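Enolase from the environmental genome shotgun sequencing of the Sargasso Sea (PDB 2QGY) is of unknown specific function but binds magnesium and, as a member of the enolase superfamily, probably acts on a carboxylate substrate. Local coordinates at residues 194-199 / 221-226; 212-217 / 244-249; 138-143 / 163-168; 152-157 / 181-186. All coordinates share one frame; numbering follows the deposited sequence. Where two conformers were deposited one is given.

Contact 1. Residues 194-199 / 221-226. With MG (magnesium ion), chain C.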
# COMPACT_ATOMS: atom_id res chain seq x y z
N GLU A 194 -2.32 15.74 -35.93
CA GLU A 194 -0.92 15.49 -35.64
C GLU A 194 -0.60 15.40 -34.15
O GLU A 194 0.34 14.70 -33.76
CB GLU A 194 -0.02 16.52 -36.33
CG GLU A 194 0.13 16.26 -37.83
CD GLU A 194 -0.21 17.46 -38.71
OE1 GLU A 194 -0.43 18.59 -38.18
OE2 GLU A 194 -0.26 17.26 -39.95
N LEU A 195 -1.41 16.06 -33.32
CA LEU A 195 -1.08 16.19 -31.90
C LEU A 195 -1.32 14.89 -31.14
O LEU A 195 -2.38 14.28 -31.24
CB LEU A 195 -1.85 17.33 -31.22
CG LEU A 195 -1.42 17.69 -29.78
CD1 LEU A 195 -0.01 18.34 -29.72
CD2 LEU A 195 -2.46 18.55 -29.07
N PRO A 196 -0.31 14.45 -30.38
CA PRO A 196 -0.57 13.33 -29.48
C PRO A 196 -1.79 13.58 -28.60
O PRO A 196 -1.84 14.60 -27.91
CB PRO A 196 0.72 13.23 -28.67
CG PRO A 196 1.78 13.71 -29.64
CD PRO A 196 1.11 14.87 -30.34
N LEU A 197 -2.78 12.70 -28.71
CA LEU A 197 -3.95 12.78 -27.87
C LEU A 197 -3.98 11.51 -27.01
O LEU A 197 -4.23 10.41 -27.51
CB LEU A 197 -5.24 12.91 -28.69
CG LEU A 197 -6.57 12.90 -27.94
CD1 LEU A 197 -6.69 14.11 -26.98
CD2 LEU A 197 -7.73 12.89 -28.96
N MET A 198 -3.70 11.67 -25.73
CA MET A 198 -3.80 10.51 -24.82
C MET A 198 -5.12 10.41 -24.08
O MET A 198 -5.77 11.42 -23.78
CB MET A 198 -2.58 10.36 -23.90
CG MET A 198 -1.51 11.41 -23.82
SD MET A 198 -0.77 12.33 -25.19
CE MET A 198 0.95 12.33 -24.82
N LEU A 199 -5.54 9.18 -23.81
CA LEU A 199 -6.84 8.93 -23.25
C LEU A 199 -6.66 8.19 -21.93
O LEU A 199 -6.09 7.11 -21.90
CB LEU A 199 -7.72 8.09 -24.22
CG LEU A 199 -7.97 8.60 -25.66
CD1 LEU A 199 -8.92 7.66 -26.44
CD2 LEU A 199 -8.51 10.03 -25.68
N ASN A 221 -7.01 7.74 -33.61
CA ASN A 221 -5.55 7.60 -33.43
C ASN A 221 -5.04 8.05 -32.06
O ASN A 221 -4.13 8.88 -31.98
CB ASN A 221 -4.79 8.35 -34.53
CG ASN A 221 -3.31 7.97 -34.60
OD1 ASN A 221 -2.91 6.88 -34.16
ND2 ASN A 221 -2.49 8.87 -35.15
N PRO A 222 -5.60 7.48 -30.97
CA PRO A 222 -5.06 7.90 -29.67
C PRO A 222 -3.58 7.54 -29.50
O PRO A 222 -3.12 6.48 -29.93
CB PRO A 222 -5.93 7.15 -28.65
CG PRO A 222 -6.61 6.08 -29.39
CD PRO A 222 -6.66 6.47 -30.85
N TYR A 223 -2.85 8.43 -28.87
CA TYR A 223 -1.44 8.21 -28.66
C TYR A 223 -1.20 7.07 -27.66
O TYR A 223 -0.24 6.29 -27.81
CB TYR A 223 -0.78 9.51 -28.19
CG TYR A 223 0.72 9.46 -28.16
CD1 TYR A 223 1.47 9.71 -29.31
CD2 TYR A 223 1.40 9.18 -26.97
CE1 TYR A 223 2.86 9.65 -29.29
CE2 TYR A 223 2.78 9.13 -26.92
CZ TYR A 223 3.52 9.36 -28.08
OH TYR A 223 4.90 9.29 -28.01
N TRP A 224 -2.04 7.03 -26.62
CA TRP A 224 -2.01 5.91 -25.67
C TRP A 224 -3.31 5.79 -24.94
O TRP A 224 -4.12 6.71 -24.98
CB TRP A 224 -0.81 5.97 -24.71
CG TRP A 224 -0.82 6.95 -23.54
CD1 TRP A 224 -1.80 7.16 -22.59
CD2 TRP A 224 0.28 7.76 -23.15
NE1 TRP A 224 -1.36 8.08 -21.66
CE2 TRP A 224 -0.10 8.47 -21.99
CE3 TRP A 224 1.56 7.96 -23.68
CZ2 TRP A 224 0.77 9.36 -21.34
CZ3 TRP A 224 2.43 8.85 -23.04
CH2 TRP A 224 2.02 9.54 -21.88
N ILE A 225 -3.52 4.65 -24.30
CA ILE A 225 -4.72 4.35 -23.56
C ILE A 225 -4.25 4.03 -22.16
O ILE A 225 -3.52 3.05 -21.95
CB ILE A 225 -5.46 3.09 -24.14
CG1 ILE A 225 -5.96 3.35 -25.57
CG2 ILE A 225 -6.66 2.70 -23.25
CD1 ILE A 225 -6.90 4.52 -25.71
N GLU A 226 -4.67 4.84 -21.20
CA GLU A 226 -4.14 4.75 -19.86
C GLU A 226 -5.17 4.12 -18.91
O GLU A 226 -6.36 4.45 -18.96
CB GLU A 226 -3.74 6.16 -19.42
CG GLU A 226 -3.26 6.24 -18.01
CD GLU A 226 -2.65 7.62 -17.70
OE1 GLU A 226 -2.03 8.25 -18.60
OE2 GLU A 226 -2.76 8.02 -16.54
MG MG C . -4.10 8.31 -15.04
O HOH W 1 -2.55 10.79 -31.01
O HOH W 2 -5.30 6.64 -14.90
O HOH W 3 -5.26 8.95 -13.53
O HOH W 4 -3.50 10.36 -15.01
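Glu226 OE2 binds the magnesium ion at 2.0 Å, and its backbone N donates to Leu199 O at 2.8 Å, nearly along the C=O axis. Asp200 and Glu252 bind the same ion, and three waters complete its shell. Glu226 OE1 accepts from Trp224 NE1 at 3.1 Å through its anti lone pair, and forms a salt bridge with Lys169. The indole N-H, Lys169 and the metal together restrain the turn of the carboxylate. Trp224 CG stands between the backbone N and the carbonyl carbon (chi1 77°), which places the indole beside Met198. Met198 CB sits over one face of the five-membered ring, 3.5 Å from the centroid, and its sulfur makes Met-aromatic contacts with Trp224 and Tyr223. Pro196 CB adds an off-centre CH-pi contact, 3.7 Å from Tyr223 CD1. On the other face of the sheet, Leu199 CD1 touches both Pro222 CB and Ile225 CD1, each at 3.8 Å. The backbones run parallel, and Leu199 N donates to Trp224 O at 3.1 Å. Tyr223 N donates to Leu197 O, and a water joins Leu197 N to Asn221 O. These are neighbouring strands of a beta-alpha-beta unit in the enolase-type barrel, with metal ligands at their C-terminal ends.

Contact 2. Residues 212-217 / 244-249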
# COMPACT_ATOMS: atom_id res chain seq x y z
N SER A 212 -16.01 -1.80 -25.92
CA SER A 212 -16.80 -1.12 -26.94
C SER A 212 -16.21 0.25 -27.26
O SER A 212 -16.07 0.62 -28.44
CB SER A 212 -18.27 -1.03 -26.52
OG SER A 212 -18.73 -2.28 -26.03
N PHE A 213 -15.81 0.99 -26.22
CA PHE A 213 -15.16 2.29 -26.42
C PHE A 213 -13.89 2.15 -27.26
O PHE A 213 -13.71 2.86 -28.25
CB PHE A 213 -14.85 2.98 -25.08
CG PHE A 213 -14.15 4.30 -25.23
CD1 PHE A 213 -14.87 5.45 -25.56
CD2 PHE A 213 -12.77 4.40 -25.06
CE1 PHE A 213 -14.24 6.68 -25.71
CE2 PHE A 213 -12.11 5.63 -25.21
CZ PHE A 213 -12.85 6.79 -25.52
N LEU A 214 -13.01 1.24 -26.86
CA LEU A 214 -11.73 1.08 -27.54
C LEU A 214 -11.90 0.66 -29.01
O LEU A 214 -11.09 1.02 -29.86
CB LEU A 214 -10.86 0.08 -26.80
CG LEU A 214 -10.34 0.60 -25.44
CD1 LEU A 214 -9.54 -0.49 -24.75
CD2 LEU A 214 -9.51 1.88 -25.63
N LYS A 215 -12.97 -0.08 -29.29
CA LYS A 215 -13.28 -0.49 -30.66
C LYS A 215 -13.69 0.73 -31.51
O LYS A 215 -13.31 0.84 -32.68
CB LYS A 215 -14.38 -1.55 -30.64
CG LYS A 215 -14.52 -2.34 -31.93
CD LYS A 215 -15.36 -3.60 -31.69
CE LYS A 215 -15.09 -4.66 -32.75
NZ LYS A 215 -15.67 -6.01 -32.40
N GLU A 216 -14.43 1.65 -30.92
CA GLU A 216 -14.90 2.83 -31.64
C GLU A 216 -13.89 3.98 -31.67
O GLU A 216 -13.96 4.86 -32.52
CB GLU A 216 -16.24 3.31 -31.06
CG GLU A 216 -17.33 2.24 -31.04
CD GLU A 216 -17.74 1.79 -32.43
OE1 GLU A 216 -17.73 2.65 -33.35
OE2 GLU A 216 -18.08 0.59 -32.61
N VAL A 217 -12.95 3.99 -30.72
CA VAL A 217 -12.06 5.15 -30.59
C VAL A 217 -10.81 5.04 -31.45
O VAL A 217 -10.13 6.05 -31.68
CB VAL A 217 -11.70 5.47 -29.10
CG1 VAL A 217 -10.53 4.58 -28.63
CG2 VAL A 217 -11.37 6.95 -28.94
N PHE A 244 -6.10 -4.90 -28.77
CA PHE A 244 -6.11 -3.63 -29.48
C PHE A 244 -4.71 -3.19 -29.92
O PHE A 244 -3.72 -3.57 -29.32
CB PHE A 244 -6.79 -2.56 -28.60
CG PHE A 244 -8.21 -2.88 -28.25
CD1 PHE A 244 -9.24 -2.63 -29.16
CD2 PHE A 244 -8.53 -3.47 -27.03
CE1 PHE A 244 -10.57 -2.93 -28.84
CE2 PHE A 244 -9.85 -3.77 -26.71
CZ PHE A 244 -10.88 -3.51 -27.63
N ASN A 245 -4.64 -2.39 -30.98
CA ASN A 245 -3.36 -1.95 -31.52
C ASN A 245 -3.07 -0.52 -31.05
O ASN A 245 -2.80 0.38 -31.85
CB ASN A 245 -3.39 -2.01 -33.05
CG ASN A 245 -2.03 -1.77 -33.68
OD1 ASN A 245 -0.98 -2.04 -33.07
ND2 ASN A 245 -2.03 -1.24 -34.91
N MET A 246 -3.20 -0.32 -29.74
CA MET A 246 -2.98 0.97 -29.13
C MET A 246 -2.05 0.80 -27.91
O MET A 246 -2.12 -0.21 -27.21
CB MET A 246 -4.33 1.60 -28.73
CG MET A 246 -5.23 2.12 -29.92
SD MET A 246 -6.91 2.63 -29.44
CE MET A 246 -7.50 1.19 -28.64
N LYS A 247 -1.18 1.76 -27.66
CA LYS A 247 -0.27 1.63 -26.52
C LYS A 247 -1.00 1.65 -25.18
O LYS A 247 -1.83 2.53 -24.94
CB LYS A 247 0.76 2.74 -26.55
CG LYS A 247 1.70 2.63 -27.74
CD LYS A 247 2.65 3.81 -27.79
CE LYS A 247 3.42 3.81 -29.12
NZ LYS A 247 4.06 2.50 -29.40
N VAL A 248 -0.68 0.68 -24.31
CA VAL A 248 -1.33 0.57 -23.00
C VAL A 248 -0.37 1.13 -21.90
O VAL A 248 0.82 0.81 -21.86
CB VAL A 248 -1.79 -0.90 -22.71
CG1 VAL A 248 -2.30 -1.10 -21.26
CG2 VAL A 248 -2.88 -1.36 -23.71
N VAL A 249 -0.93 1.97 -21.02
CA VAL A 249 -0.17 2.61 -19.95
C VAL A 249 -0.74 2.17 -18.59
O VAL A 249 -1.93 2.19 -18.41
CB VAL A 249 -0.27 4.15 -20.03
CG1 VAL A 249 0.64 4.79 -18.93
CG2 VAL A 249 0.22 4.66 -21.42
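Leu214 and Phe244 cross at about a right angle. Leu214 CB stands over one face of the phenyl ring, 3.7 Å from the ring centroid and 15° off the normal. It is offset toward the rim, and its closest ring atom is Phe244 CE1 at 3.6 Å. This is a CH-pi contact. Leu214 CD1 extends the overlap on the same face toward Phe244 CE2, at 3.8 Å. The second methyl, Leu214 CD2, turns to Met246 and meets its CE at 3.7 Å. The Met246 chain bends at its last torsion (chi3 -55°), which carries CE to this methyl. Met246 SD lies 4.2 Å from Val217 CG1. Leu214 thus meets an aromatic face with CB and CD1 and the methionine methyl with CD2. No hydrogen bond crosses the contact; it is held by apolar packing. Lys215 flanks the ring with its backbone N and CB, while the end of its chain leads away. On the inner side, Leu214 and Met246 also touch Ile225 of the intervening strand. Phe244 comes just after helix 234-243, and the segment then leads into strand 248-250. The arrangement is the packing of an outer helix of the TIM barrel, 207-217, on the connection between the next helix and its strand.

Contact 3. Residues 138-143 / 163-168; sequences IYATCW and KKYGGI
Tyr165 lays one face of its ring over Ala140 CB, which sits 3.8 Å from the ring centroid and 26° off the normal. The overlap is displaced toward the rim, with Ala140 CB 3.4 Å from Tyr165 CD2. Lys163 CB lies on the opposite face, so the ring is held between two aliphatic groups. Ile138 comes in obliquely. Its CG1 stands between the backbone N and the carbonyl carbon (chi1 49°), placed so that CD1 can reach Tyr165 CD1 at 3.6 Å. The backbones also pair. Ala140 N donates to Gly167 O at 3.0 Å, almost straight at 172°, from above the carbonyl plane. Gly166 N gives a weak bond to Ile138 O at 2.9 Å. Ile168 CA adds a CA-H...O contact to Ala140 O at 3.2 Å. At the glycines the backbones come close, with Tyr139 CA and Gly167 CA 4.3 Å apart. Tyr139 itself sends its hydroxyl to Lys169 and its ring edge-to-face with Trp224, toward the metal site. The contact thus brings the strand 135-141 against the start of strand 168-170 in the barrel. The chemistry implies a junction joined by one sound backbone hydrogen bond and a weak one, with Tyr165 and its aliphatic neighbours supplying the packing.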
# COMPACT_ATOMS: atom_id res chain seq x y z
N ILE A 138 7.01 17.29 -22.85
CA ILE A 138 5.89 17.21 -21.91
C ILE A 138 4.55 17.08 -22.60
O ILE A 138 4.42 17.38 -23.79
CB ILE A 138 5.86 18.44 -20.94
CG1 ILE A 138 6.00 19.77 -21.71
CG2 ILE A 138 6.99 18.35 -19.92
CD1 ILE A 138 4.73 20.36 -22.23
N TYR A 139 3.52 16.66 -21.86
CA TYR A 139 2.16 16.73 -22.34
C TYR A 139 1.32 17.27 -21.18
O TYR A 139 1.75 17.22 -20.02
CB TYR A 139 1.66 15.35 -22.80
CG TYR A 139 1.35 14.39 -21.65
CD1 TYR A 139 0.07 14.34 -21.09
CD2 TYR A 139 2.36 13.58 -21.11
CE1 TYR A 139 -0.21 13.47 -19.98
CE2 TYR A 139 2.09 12.71 -20.03
CZ TYR A 139 0.82 12.68 -19.47
OH TYR A 139 0.55 11.82 -18.44
N ALA A 140 0.15 17.79 -21.50
CA ALA A 140 -0.72 18.42 -20.53
C ALA A 140 -1.95 17.59 -20.27
O ALA A 140 -2.64 17.13 -21.21
CB ALA A 140 -1.13 19.81 -21.00
N THR A 141 -2.26 17.43 -18.99
CA THR A 141 -3.44 16.70 -18.58
C THR A 141 -4.59 17.66 -18.32
O THR A 141 -4.42 18.65 -17.63
CB THR A 141 -3.16 15.85 -17.32
OG1 THR A 141 -2.24 14.82 -17.67
CG2 THR A 141 -4.42 15.22 -16.78
N CYS A 142 -5.73 17.36 -18.93
CA CYS A 142 -6.95 18.17 -18.79
C CYS A 142 -7.94 17.45 -17.88
O CYS A 142 -8.64 16.53 -18.30
CB CYS A 142 -7.63 18.36 -20.14
SG CYS A 142 -8.91 19.59 -19.99
N TRP A 143 -7.96 17.84 -16.61
CA TRP A 143 -8.82 17.20 -15.65
C TRP A 143 -9.28 18.20 -14.61
O TRP A 143 -8.50 19.04 -14.17
CB TRP A 143 -8.03 16.07 -14.95
CG TRP A 143 -8.87 15.29 -13.99
CD1 TRP A 143 -9.63 14.17 -14.27
CD2 TRP A 143 -9.07 15.57 -12.61
NE1 TRP A 143 -10.28 13.75 -13.14
CE2 TRP A 143 -9.94 14.58 -12.10
CE3 TRP A 143 -8.56 16.55 -11.73
CZ2 TRP A 143 -10.34 14.55 -10.75
CZ3 TRP A 143 -8.96 16.52 -10.40
CH2 TRP A 143 -9.83 15.53 -9.93
N LYS A 163 -1.22 26.46 -26.53
CA LYS A 163 0.03 26.50 -25.79
C LYS A 163 1.11 25.62 -26.39
O LYS A 163 2.25 25.69 -25.99
CB LYS A 163 -0.22 26.13 -24.32
CG LYS A 163 -1.19 27.04 -23.57
CD LYS A 163 -0.66 28.47 -23.42
CE LYS A 163 0.70 28.52 -22.74
NZ LYS A 163 1.60 29.55 -23.37
N LYS A 164 0.74 24.80 -27.37
CA LYS A 164 1.71 24.00 -28.12
C LYS A 164 2.49 22.99 -27.26
O LYS A 164 3.69 22.78 -27.48
CB LYS A 164 2.68 24.90 -28.91
CG LYS A 164 1.98 25.82 -29.94
CD LYS A 164 2.93 26.91 -30.48
CE LYS A 164 4.08 26.35 -31.31
NZ LYS A 164 3.62 25.22 -32.16
N TYR A 165 1.80 22.38 -26.29
CA TYR A 165 2.36 21.25 -25.52
C TYR A 165 2.67 20.05 -26.42
O TYR A 165 2.24 20.00 -27.56
CB TYR A 165 1.37 20.79 -24.45
CG TYR A 165 0.93 21.87 -23.50
CD1 TYR A 165 1.85 22.54 -22.71
CD2 TYR A 165 -0.41 22.20 -23.38
CE1 TYR A 165 1.44 23.54 -21.83
CE2 TYR A 165 -0.83 23.18 -22.50
CZ TYR A 165 0.09 23.83 -21.73
OH TYR A 165 -0.31 24.82 -20.86
N GLY A 166 3.41 19.08 -25.89
CA GLY A 166 3.76 17.89 -26.66
C GLY A 166 2.61 16.93 -26.87
O GLY A 166 2.74 15.95 -27.60
N GLY A 167 1.48 17.22 -26.22
CA GLY A 167 0.33 16.31 -26.20
C GLY A 167 -0.72 16.79 -25.23
O GLY A 167 -0.45 17.65 -24.41
N ILE A 168 -1.93 16.27 -25.35
CA ILE A 168 -2.99 16.56 -24.37
C ILE A 168 -3.61 15.24 -23.94
O ILE A 168 -3.93 14.38 -24.78
CB ILE A 168 -4.09 17.50 -24.96
CG1 ILE A 168 -3.51 18.91 -25.18
CG2 ILE A 168 -5.31 17.60 -24.02
CD1 ILE A 168 -4.41 19.85 -25.98

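Contact 4. Residues 152-157 / 181-186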
# COMPACT_ATOMS: atom_id res chain seq x y z
N ASP A 152 -17.22 23.03 -21.38
CA ASP A 152 -16.18 23.65 -20.55
C ASP A 152 -14.84 22.97 -20.80
O ASP A 152 -13.82 23.63 -20.89
CB ASP A 152 -16.55 23.58 -19.06
CG ASP A 152 -17.82 24.37 -18.73
OD1 ASP A 152 -18.09 25.38 -19.42
OD2 ASP A 152 -18.55 23.97 -17.79
N TYR A 153 -14.85 21.64 -20.94
CA TYR A 153 -13.62 20.93 -21.27
C TYR A 153 -13.07 21.34 -22.62
O TYR A 153 -11.88 21.62 -22.75
CB TYR A 153 -13.81 19.42 -21.18
CG TYR A 153 -13.58 18.88 -19.80
CD1 TYR A 153 -14.59 18.92 -18.84
CD2 TYR A 153 -12.34 18.34 -19.44
CE1 TYR A 153 -14.38 18.43 -17.56
CE2 TYR A 153 -12.13 17.83 -18.16
CZ TYR A 153 -13.15 17.89 -17.23
OH TYR A 153 -12.95 17.39 -15.96
N LEU A 154 -13.95 21.44 -23.62
CA LEU A 154 -13.55 21.85 -24.97
C LEU A 154 -12.84 23.20 -25.04
O LEU A 154 -11.83 23.33 -25.72
CB LEU A 154 -14.73 21.80 -25.95
CG LEU A 154 -15.36 20.42 -26.15
CD1 LEU A 154 -16.65 20.56 -26.93
CD2 LEU A 154 -14.41 19.44 -26.85
N ARG A 155 -13.36 24.20 -24.32
CA ARG A 155 -12.74 25.53 -24.29
C ARG A 155 -11.39 25.47 -23.56
O ARG A 155 -10.44 26.16 -23.94
CB ARG A 155 -13.66 26.57 -23.62
CG ARG A 155 -14.98 26.83 -24.37
CD ARG A 155 -15.97 27.72 -23.57
NE ARG A 155 -16.30 27.16 -22.25
CZ ARG A 155 -15.83 27.62 -21.09
NH1 ARG A 155 -15.01 28.67 -21.06
NH2 ARG A 155 -16.18 27.03 -19.95
N GLN A 156 -11.30 24.61 -22.54
CA GLN A 156 -10.02 24.38 -21.87
C GLN A 156 -9.04 23.66 -22.79
O GLN A 156 -7.84 23.92 -22.75
CB GLN A 156 -10.21 23.58 -20.58
CG GLN A 156 -8.94 23.47 -19.68
CD GLN A 156 -8.57 24.75 -18.95
OE1 GLN A 156 -9.04 25.84 -19.30
NE2 GLN A 156 -7.72 24.63 -17.94
N ILE A 157 -9.56 22.75 -23.60
CA ILE A 157 -8.72 22.03 -24.57
C ILE A 157 -8.23 22.97 -25.69
O ILE A 157 -7.11 22.84 -26.14
CB ILE A 157 -9.41 20.71 -25.07
CG1 ILE A 157 -9.41 19.67 -23.94
CG2 ILE A 157 -8.69 20.12 -26.28
CD1 ILE A 157 -10.63 18.82 -23.90
N ILE A 181 -17.47 9.08 -27.32
CA ILE A 181 -16.88 9.17 -28.65
C ILE A 181 -17.01 10.58 -29.26
O ILE A 181 -16.04 11.10 -29.82
CB ILE A 181 -17.45 8.06 -29.60
CG1 ILE A 181 -17.05 6.67 -29.10
CG2 ILE A 181 -17.00 8.26 -31.04
CD1 ILE A 181 -15.52 6.35 -29.20
N GLN A 182 -18.20 11.18 -29.14
CA GLN A 182 -18.44 12.57 -29.55
C GLN A 182 -17.41 13.51 -28.95
O GLN A 182 -16.88 14.39 -29.63
CB GLN A 182 -19.84 13.04 -29.14
CG GLN A 182 -20.85 13.00 -30.26
CD GLN A 182 -20.25 13.39 -31.60
OE1 GLN A 182 -19.87 14.55 -31.81
NE2 GLN A 182 -20.15 12.42 -32.52
N PHE A 183 -17.15 13.30 -27.67
CA PHE A 183 -16.13 14.06 -26.97
C PHE A 183 -14.75 13.89 -27.61
O PHE A 183 -14.08 14.89 -27.86
CB PHE A 183 -16.12 13.69 -25.49
CG PHE A 183 -15.12 14.46 -24.69
CD1 PHE A 183 -15.00 15.85 -24.83
CD2 PHE A 183 -14.26 13.81 -23.80
CE1 PHE A 183 -14.07 16.57 -24.10
CE2 PHE A 183 -13.33 14.52 -23.06
CZ PHE A 183 -13.22 15.90 -23.21
N VAL A 184 -14.34 12.65 -27.90
CA VAL A 184 -13.03 12.43 -28.53
C VAL A 184 -12.99 13.08 -29.91
O VAL A 184 -11.99 13.69 -30.29
CB VAL A 184 -12.64 10.91 -28.60
CG1 VAL A 184 -11.28 10.75 -29.22
CG2 VAL A 184 -12.64 10.27 -27.21
N GLU A 185 -14.09 12.96 -30.66
CA GLU A 185 -14.17 13.52 -32.01
C GLU A 185 -13.98 15.03 -32.02
O GLU A 185 -13.14 15.55 -32.77
CB GLU A 185 -15.48 13.13 -32.68
CG GLU A 185 -15.51 13.47 -34.17
CD GLU A 185 -16.81 13.09 -34.84
OE1 GLU A 185 -17.67 12.47 -34.18
OE2 GLU A 185 -16.97 13.40 -36.04
N LYS A 186 -14.76 15.72 -31.19
CA LYS A 186 -14.64 17.18 -31.02
C LYS A 186 -13.24 17.60 -30.59
O LYS A 186 -12.71 18.60 -31.08
CB LYS A 186 -15.70 17.68 -30.04
CG LYS A 186 -17.12 17.51 -30.59
CD LYS A 186 -18.18 17.31 -29.50
CE LYS A 186 -19.05 18.54 -29.28
NZ LYS A 186 -20.33 18.14 -28.65
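Phe183 puts the outer end of its ring among three side chains of the facing helix. Ile157 CD1 lies 4.0 Å from Phe183 CZ, Leu154 CD2 4.0 Å from Phe183 CE1, and Tyr153 CB 4.1 Å from the same CE1. All three approach the ring obliquely. Phe183 CG is anti to the backbone N (chi1 -178°), a position from which the ring can reach the facing helix. Leu154 and Phe183 run past one another, each pointing the opposite way. This is the closely packed part. On its inner side, Ile157 and Phe183 both rest on Ile170 of strand 168-170. The segments of helices 150-162 and 177-191 run in nearly the same direction, 24° apart, with axes 11.1 Å from each other at closest approach. They are successive outer helices of the barrel, linked through strand 168-170, and pack side by side around it. The solvent-facing side is where the partly exposed Lys186 lies. Leu154 meets this chain at about a right angle: its CD2 touches Lys186 CB at 3.9 Å, and its CD1 touches Lys186 CE at 3.9 Å. Only the aliphatic part of the lysine takes part. Further out, the polar groups pair within their own helices. Arg155 NH2 makes a salt bridge to Asp152 OD1 at 2.6 Å, meeting that oxygen from above the carboxylate plane. Gln182 NE2 donates to Glu185 OE1 at 3.0 Å. Neither pair crosses to the facing helix. The Tyr153 hydroxyl points away from the contact and bonds to Ser144 N.

From the N terminus, strand 135-141 comes first, and contact 3 closes the loop that runs through helix 150-162 to the start of strand 168-170. Contact 4 opens inside that loop and closes on helix 177-191, so contacts 3 and 4 cross. Both close before contact 1 opens at residues 194-199, on strand 197-200. Contact 1 spans helix 207-217 and closes at strand 224-226. Contact 2 starts on that helix and ends at strand 248-250, so contacts 1 and 2 cross as well. Contacts 1 and 3 meet through Met198 N and Ile168 O, and contacts 2 and 4 touch through Ile181. Contacts 1 and 3 join neighbouring strands, contact 4 two outer helices, and contact 2 a helix to a helix-to-strand connection.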